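Local coordinates for flavin reductase domain protein, FMN-binding (Shewanella baltica, PDB 3HMZ) that binds flavin mononucleotide and probably acts as a flavin reductase-like oxidoreductase that uses NADH or NADPH, at the interface of chains A and B. Coordinates in Å, arbitrary orientation; residue numbers count along the deposited sequence, not the author numbering. Chains: chain A/B, Flavin reductase domain protein, FMN-binding.

The interface of chains A and B. Residues chain A 193-198; chain B 90, 187-191.
Main-chain hydrogen bonds join a strand of chain A antiparallel to a strand of chain B. At the centre of the pairing A:Phe196 and B:Phe189 exchange a reciprocal pair: A:Phe196 N gives to B:Phe189 O at 2.8 Å, and B:Phe189 N returns to A:Phe196 O almost straight, 178° at the hydrogen. Outward, B:Ala191 N reaches A:Glu194 O in the carbonyl plane, while its own O accepts A:Gly193 N through a more bent bond. At the other end A:Ala198 N lies above the carbonyl plane of B:Gly187, 2.8 Å from its O.

Side chains flank both faces of this backbone seam. On one, the ring of A:Phe196, set by CG anti to its carbonyl carbon (chi1 -73°), brings ring carbon CE1 to B:Ala191 CB at 3.7 Å; its CB meets the CD2 branch of B:Leu90. On the other, B:Gln188 bends at chi2 (-93°), so that its amide NE2 stands 3.3 Å above the centre of the B:Tyr190 ring and donates a weak hydrogen bond to A:Ser195 OG. A:Asn197 crosses B:Gln188 obliquely, its OD1 against the aliphatic CB at 3.5 Å.

The end of strand 188-197 of chain A, from A:Gly193 on to A:Ala198, pairs with the start of the same strand of chain B, B:Gln188 to B:Ala191, preceded by B:Gly187; B:Leu90 comes from the start of helix 90-96. Two-fold symmetry repeats the contact with the chains exchanged, consistent with a dimer in which each C-terminal strand reaches across to the other chain.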
# COMPACT_ATOMS: atom_id res chain seq x y z
N GLY A 193 -6.76 9.46 -8.04
CA GLY A 193 -6.89 10.45 -9.07
C GLY A 193 -6.81 9.99 -10.50
O GLY A 193 -7.35 8.96 -10.85
N GLU A 194 -6.16 10.81 -11.32
CA GLU A 194 -6.10 10.68 -12.77
C GLU A 194 -5.32 9.45 -13.26
O GLU A 194 -4.27 9.12 -12.73
CB GLU A 194 -5.41 11.96 -13.29
CG GLU A 194 -5.30 12.11 -14.77
CD GLU A 194 -4.71 13.46 -15.20
OE1 GLU A 194 -4.25 14.25 -14.33
OE2 GLU A 194 -4.74 13.71 -16.46
N SER A 195 -5.83 8.83 -14.34
CA SER A 195 -5.17 7.72 -14.97
C SER A 195 -4.06 8.21 -15.88
O SER A 195 -4.23 9.18 -16.63
CB SER A 195 -6.15 6.93 -15.82
OG SER A 195 -5.52 5.71 -16.22
N PHE A 196 -2.94 7.50 -15.83
CA PHE A 196 -1.76 7.67 -16.67
C PHE A 196 -1.33 6.33 -17.25
O PHE A 196 -1.48 5.30 -16.59
CB PHE A 196 -0.60 8.26 -15.88
CG PHE A 196 -0.80 9.71 -15.58
CD1 PHE A 196 -1.44 10.13 -14.44
CD2 PHE A 196 -0.40 10.65 -16.47
CE1 PHE A 196 -1.63 11.47 -14.20
CE2 PHE A 196 -0.58 11.98 -16.20
CZ PHE A 196 -1.22 12.38 -15.10
N ASN A 197 -0.84 6.34 -18.50
CA ASN A 197 -0.34 5.16 -19.20
C ASN A 197 1.09 5.43 -19.66
O ASN A 197 1.30 6.42 -20.39
CB ASN A 197 -1.22 4.90 -20.41
CG ASN A 197 -2.57 4.42 -20.02
OD1 ASN A 197 -2.76 3.26 -19.65
ND2 ASN A 197 -3.54 5.29 -20.14
N ALA A 198 2.04 4.59 -19.26
CA ALA A 198 3.42 4.70 -19.69
C ALA A 198 3.49 4.33 -21.18
O ALA A 198 2.62 3.61 -21.69
CB ALA A 198 4.33 3.82 -18.82
N LEU B 90 6.82 8.93 -14.60
CA LEU B 90 5.98 7.82 -15.08
C LEU B 90 6.80 6.82 -15.95
O LEU B 90 6.81 5.61 -15.68
CB LEU B 90 4.82 8.35 -15.93
CG LEU B 90 3.94 7.35 -16.66
CD1 LEU B 90 3.24 6.46 -15.68
CD2 LEU B 90 2.94 8.12 -17.51
N GLY B 187 0.97 -0.78 -18.35
CA GLY B 187 1.62 0.53 -18.20
C GLY B 187 0.73 1.52 -17.47
O GLY B 187 1.06 2.70 -17.43
N GLN B 188 -0.34 1.04 -16.84
CA GLN B 188 -1.36 1.90 -16.27
C GLN B 188 -1.24 2.11 -14.77
O GLN B 188 -1.17 1.17 -13.98
CB GLN B 188 -2.74 1.40 -16.65
CG GLN B 188 -3.89 2.40 -16.39
CD GLN B 188 -4.51 2.19 -15.05
OE1 GLN B 188 -4.80 1.05 -14.69
NE2 GLN B 188 -4.76 3.28 -14.31
N PHE B 189 -1.24 3.38 -14.42
CA PHE B 189 -1.17 3.90 -13.06
C PHE B 189 -2.24 4.94 -12.85
O PHE B 189 -2.77 5.52 -13.80
CB PHE B 189 0.15 4.65 -12.84
CG PHE B 189 1.43 3.85 -13.04
CD1 PHE B 189 1.90 3.54 -14.32
CD2 PHE B 189 2.22 3.50 -11.95
CE1 PHE B 189 3.07 2.82 -14.51
CE2 PHE B 189 3.44 2.80 -12.13
CZ PHE B 189 3.87 2.48 -13.41
N TYR B 190 -2.58 5.16 -11.60
CA TYR B 190 -3.36 6.32 -11.20
C TYR B 190 -2.46 7.24 -10.38
O TYR B 190 -1.66 6.78 -9.56
CB TYR B 190 -4.56 5.96 -10.35
CG TYR B 190 -5.61 5.25 -11.08
CD1 TYR B 190 -6.49 5.92 -11.88
CD2 TYR B 190 -5.75 3.88 -10.95
CE1 TYR B 190 -7.49 5.23 -12.61
CE2 TYR B 190 -6.74 3.18 -11.62
CZ TYR B 190 -7.61 3.86 -12.46
OH TYR B 190 -8.61 3.18 -13.13
N ALA B 191 -2.58 8.53 -10.63
CA ALA B 191 -1.97 9.54 -9.78
C ALA B 191 -2.85 9.71 -8.55
O ALA B 191 -4.07 9.49 -8.60
CB ALA B 191 -1.83 10.88 -10.52